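Long-range contact in Uly1 (Catenovulum maritimum, PDB 7DRQ), which probably cleaves ulvan, a polysaccharide of green algae, as a calcium-binding lyase of polysaccharide lyase family 24: residues M218-N231 against S241-K253. Numbering follows the deposited sequence.
Sequences MRQGSSHDGRVVFN and SHFKSFNVLGAGK
Ser241 sets its carbonyl O 3.4 Å from Asn231 CB within the antiparallel beta hairpin of strands 225-234 and 239-245, the last two strands of one four-stranded sheet, consistent with a blade of the beta-propeller expected for this family. Phe243 is sandwiched: the Asn231 amide stacks on one face, its plane 10° from the ring, and Val229 CG2 makes a CH-pi contact over the other, 3.7 Å from the ring centroid. Leu201 and Leu216 of the same sheet also pack on this ring. Lys244 exchanges two backbone hydrogen bonds with Phe230, and its aliphatic chain runs beside the phenyl ring, CD reaching CZ. Ser245 and Val229 form the neighbouring non-hydrogen-bonded pair; Ser245 OG lies 3.1 Å from Arg227 NH1, over a guanidinium face and at an angle too poor for a hydrogen bond. Phe246 N donates to Val228 O at 2.8 Å, the last backbone bond between the two segments. Beyond it Asn247 takes over with its side chain: OD1 accepts from Val228 N in the carbonyl plane, while ND2 gives to Gly226 O, so one amide satisfies two main-chain groups. Leu249 lies across Arg227 at about a right angle, CD1 3.5 Å above the centre of the guanidinium, on the face away from Ser245. Gln220 OE1 lies in the guanidinium plane and takes both NE and NH2 of the extended Arg227, side-on, NH2 coming from above the plane of the Gln220 carbonyl. A serine in place of Arg227 would probably leave Gln220 OE1 without these two donors and Leu249 CD1 without its flat support. Gly250 sends its N-H to the syn lone pair of Asp225 OD1 at 2.8 Å, and a water links that same oxygen to Ala251 N.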
# COMPACT_ATOMS: atom_id res chain seq x y z
N MSE A 218 -1.95 1.69 9.12
CA MSE A 218 -2.16 2.94 8.41
C MSE A 218 -1.18 3.97 8.96
O MSE A 218 -0.60 3.78 10.03
CB MSE A 218 -3.61 3.45 8.54
CG MSE A 218 -4.66 2.47 7.99
SE MSE A 218 -6.45 3.26 7.92
CE MSE A 218 -6.16 4.47 6.43
N ARG A 219 -1.01 5.05 8.23
CA ARG A 219 -0.21 6.17 8.69
C ARG A 219 -1.14 7.21 9.27
O ARG A 219 -2.20 7.49 8.70
CB ARG A 219 0.62 6.77 7.55
CG ARG A 219 1.69 5.85 7.04
CD ARG A 219 2.56 6.53 5.99
NE ARG A 219 3.21 5.54 5.14
CZ ARG A 219 3.91 5.84 4.05
NH1 ARG A 219 4.05 7.11 3.67
NH2 ARG A 219 4.47 4.87 3.34
N GLN A 220 -0.77 7.76 10.42
CA GLN A 220 -1.57 8.78 11.06
C GLN A 220 -0.75 10.06 11.19
O GLN A 220 0.42 10.01 11.56
CB GLN A 220 -2.06 8.35 12.43
CG GLN A 220 -3.16 9.28 12.97
CD GLN A 220 -3.78 8.78 14.25
OE1 GLN A 220 -3.12 8.16 15.08
NE2 GLN A 220 -5.07 9.07 14.43
N GLY A 221 -1.39 11.18 10.88
CA GLY A 221 -0.75 12.47 11.09
C GLY A 221 -0.40 13.17 9.80
O GLY A 221 -1.17 13.14 8.83
N SER A 222 0.77 13.79 9.75
CA SER A 222 1.19 14.60 8.62
C SER A 222 2.62 14.25 8.25
O SER A 222 3.29 13.47 8.94
CB SER A 222 1.10 16.09 8.97
OG SER A 222 2.17 16.43 9.85
N SER A 223 3.11 14.87 7.17
CA SER A 223 4.50 14.71 6.78
C SER A 223 5.48 15.38 7.74
O SER A 223 6.69 15.17 7.61
CB SER A 223 4.71 15.27 5.37
OG SER A 223 4.57 16.68 5.38
N HIS A 224 5.00 16.19 8.70
CA HIS A 224 5.87 16.75 9.73
C HIS A 224 5.74 16.04 11.08
O HIS A 224 6.60 16.23 11.94
CB HIS A 224 5.58 18.24 9.93
CG HIS A 224 5.90 19.06 8.73
ND1 HIS A 224 7.11 19.71 8.58
CD2 HIS A 224 5.19 19.34 7.62
CE1 HIS A 224 7.12 20.35 7.42
NE2 HIS A 224 5.96 20.14 6.82
N ASP A 225 4.71 15.21 11.26
CA ASP A 225 4.43 14.58 12.55
C ASP A 225 3.53 13.39 12.22
O ASP A 225 2.31 13.53 12.15
CB ASP A 225 3.77 15.54 13.51
CG ASP A 225 3.67 15.01 14.93
OD1 ASP A 225 4.41 14.07 15.30
OD2 ASP A 225 2.83 15.54 15.70
N GLY A 226 4.15 12.24 11.98
CA GLY A 226 3.42 11.08 11.49
C GLY A 226 3.86 9.80 12.16
O GLY A 226 5.02 9.63 12.53
N ARG A 227 2.91 8.87 12.29
CA ARG A 227 3.19 7.57 12.89
C ARG A 227 2.51 6.48 12.08
O ARG A 227 1.59 6.75 11.30
CB ARG A 227 2.74 7.49 14.36
CG ARG A 227 1.24 7.70 14.58
CD ARG A 227 0.86 7.32 16.01
NE ARG A 227 -0.52 7.71 16.33
CZ ARG A 227 -0.92 8.12 17.53
NH1 ARG A 227 -0.06 8.19 18.53
NH2 ARG A 227 -2.19 8.44 17.73
N VAL A 228 2.98 5.26 12.26
CA VAL A 228 2.28 4.07 11.81
C VAL A 228 1.48 3.52 12.98
O VAL A 228 2.02 3.37 14.09
CB VAL A 228 3.25 3.01 11.26
CG1 VAL A 228 2.54 1.67 11.09
CG2 VAL A 228 3.81 3.48 9.90
N VAL A 229 0.19 3.26 12.75
CA VAL A 229 -0.68 2.61 13.74
C VAL A 229 -1.15 1.30 13.13
O VAL A 229 -1.30 1.19 11.92
CB VAL A 229 -1.88 3.50 14.15
CG1 VAL A 229 -1.40 4.77 14.87
CG2 VAL A 229 -2.74 3.85 12.94
N PHE A 230 -1.36 0.31 13.99
CA PHE A 230 -1.81 -0.99 13.50
C PHE A 230 -2.74 -1.64 14.52
O PHE A 230 -2.67 -1.37 15.72
CB PHE A 230 -0.63 -1.93 13.17
CG PHE A 230 0.22 -2.31 14.37
CD1 PHE A 230 1.12 -1.41 14.93
CD2 PHE A 230 0.14 -3.59 14.91
CE1 PHE A 230 1.90 -1.77 16.02
CE2 PHE A 230 0.92 -3.97 15.99
CZ PHE A 230 1.80 -3.05 16.56
N ASN A 231 -3.62 -2.51 14.02
CA ASN A 231 -4.57 -3.19 14.88
C ASN A 231 -4.76 -4.61 14.38
O ASN A 231 -4.14 -5.03 13.39
CB ASN A 231 -5.91 -2.43 14.97
CG ASN A 231 -6.57 -2.25 13.61
OD1 ASN A 231 -6.11 -2.80 12.60
ND2 ASN A 231 -7.65 -1.48 13.57
N SER A 241 -9.32 -4.54 17.23
CA SER A 241 -8.71 -3.94 18.40
C SER A 241 -8.44 -2.45 18.17
O SER A 241 -8.51 -1.94 17.04
CB SER A 241 -7.41 -4.68 18.74
OG SER A 241 -6.47 -4.53 17.70
N HIS A 242 -8.14 -1.75 19.26
CA HIS A 242 -7.75 -0.35 19.19
C HIS A 242 -6.41 -0.23 18.47
O HIS A 242 -5.50 -1.03 18.69
CB HIS A 242 -7.63 0.21 20.61
CG HIS A 242 -7.50 1.70 20.68
ND1 HIS A 242 -6.42 2.38 20.17
CD2 HIS A 242 -8.30 2.64 21.26
CE1 HIS A 242 -6.57 3.68 20.40
NE2 HIS A 242 -7.69 3.86 21.07
N PHE A 243 -6.30 0.78 17.61
CA PHE A 243 -5.03 1.05 16.93
C PHE A 243 -3.91 1.21 17.94
O PHE A 243 -4.08 1.83 18.99
CB PHE A 243 -5.14 2.33 16.09
CG PHE A 243 -5.52 2.10 14.65
CD1 PHE A 243 -4.86 1.16 13.86
CD2 PHE A 243 -6.54 2.84 14.08
CE1 PHE A 243 -5.21 0.97 12.54
CE2 PHE A 243 -6.91 2.66 12.75
CZ PHE A 243 -6.24 1.72 11.98
N LYS A 244 -2.75 0.64 17.62
CA LYS A 244 -1.57 0.70 18.46
C LYS A 244 -0.45 1.40 17.69
O LYS A 244 -0.24 1.12 16.51
CB LYS A 244 -1.14 -0.71 18.88
CG LYS A 244 0.14 -0.77 19.70
CD LYS A 244 0.39 -2.15 20.28
CE LYS A 244 -0.58 -2.44 21.42
NZ LYS A 244 -0.43 -1.46 22.53
N SER A 245 0.26 2.31 18.35
CA SER A 245 1.30 3.09 17.69
C SER A 245 2.61 2.31 17.60
O SER A 245 3.15 1.87 18.63
CB SER A 245 1.54 4.39 18.45
OG SER A 245 0.36 5.15 18.50
N PHE A 246 3.13 2.16 16.39
CA PHE A 246 4.50 1.68 16.27
C PHE A 246 5.50 2.73 16.74
O PHE A 246 6.48 2.41 17.42
CB PHE A 246 4.84 1.28 14.82
CG PHE A 246 6.31 1.06 14.63
CD1 PHE A 246 6.90 -0.11 15.07
CD2 PHE A 246 7.12 2.06 14.11
CE1 PHE A 246 8.26 -0.30 14.96
CE2 PHE A 246 8.49 1.88 14.00
CZ PHE A 246 9.05 0.69 14.42
N ASN A 247 5.27 3.99 16.37
CA ASN A 247 6.08 5.12 16.81
C ASN A 247 5.14 6.22 17.29
O ASN A 247 3.95 6.24 16.98
CB ASN A 247 7.02 5.62 15.69
CG ASN A 247 6.28 6.24 14.50
OD1 ASN A 247 5.47 5.59 13.85
ND2 ASN A 247 6.57 7.51 14.23
N VAL A 248 5.69 7.14 18.09
CA VAL A 248 4.87 8.17 18.70
C VAL A 248 4.55 9.28 17.71
O VAL A 248 5.23 9.46 16.69
CB VAL A 248 5.55 8.75 19.96
CG1 VAL A 248 5.94 7.63 20.92
CG2 VAL A 248 6.78 9.57 19.54
N LEU A 249 3.52 10.05 18.03
CA LEU A 249 3.41 11.40 17.50
C LEU A 249 4.02 12.36 18.50
O LEU A 249 4.16 12.05 19.69
CB LEU A 249 1.95 11.77 17.22
CG LEU A 249 1.25 11.01 16.09
CD1 LEU A 249 -0.25 11.25 16.13
CD2 LEU A 249 1.82 11.40 14.72
N GLY A 250 4.41 13.53 18.01
CA GLY A 250 5.04 14.53 18.88
C GLY A 250 6.35 14.06 19.47
O GLY A 250 6.63 14.33 20.64
N ALA A 251 7.16 13.36 18.68
CA ALA A 251 8.43 12.84 19.19
C ALA A 251 9.35 13.95 19.69
O ALA A 251 10.22 13.68 20.51
CB ALA A 251 9.15 12.03 18.11
N GLY A 252 9.18 15.18 19.19
CA GLY A 252 10.03 16.29 19.60
C GLY A 252 9.87 16.72 21.04
O GLY A 252 10.68 17.52 21.53
N LYS A 253 8.84 16.24 21.73
CA LYS A 253 8.65 16.51 23.15
C LYS A 253 8.74 15.23 23.97
O LYS A 253 8.48 15.26 25.18
CB LYS A 253 7.29 17.18 23.40
CG LYS A 253 7.21 18.61 22.93
CD LYS A 253 8.49 19.36 23.25
CE LYS A 253 8.37 20.85 22.94
NZ LYS A 253 9.39 21.28 21.94
O HOH W 1 6.94 13.04 15.81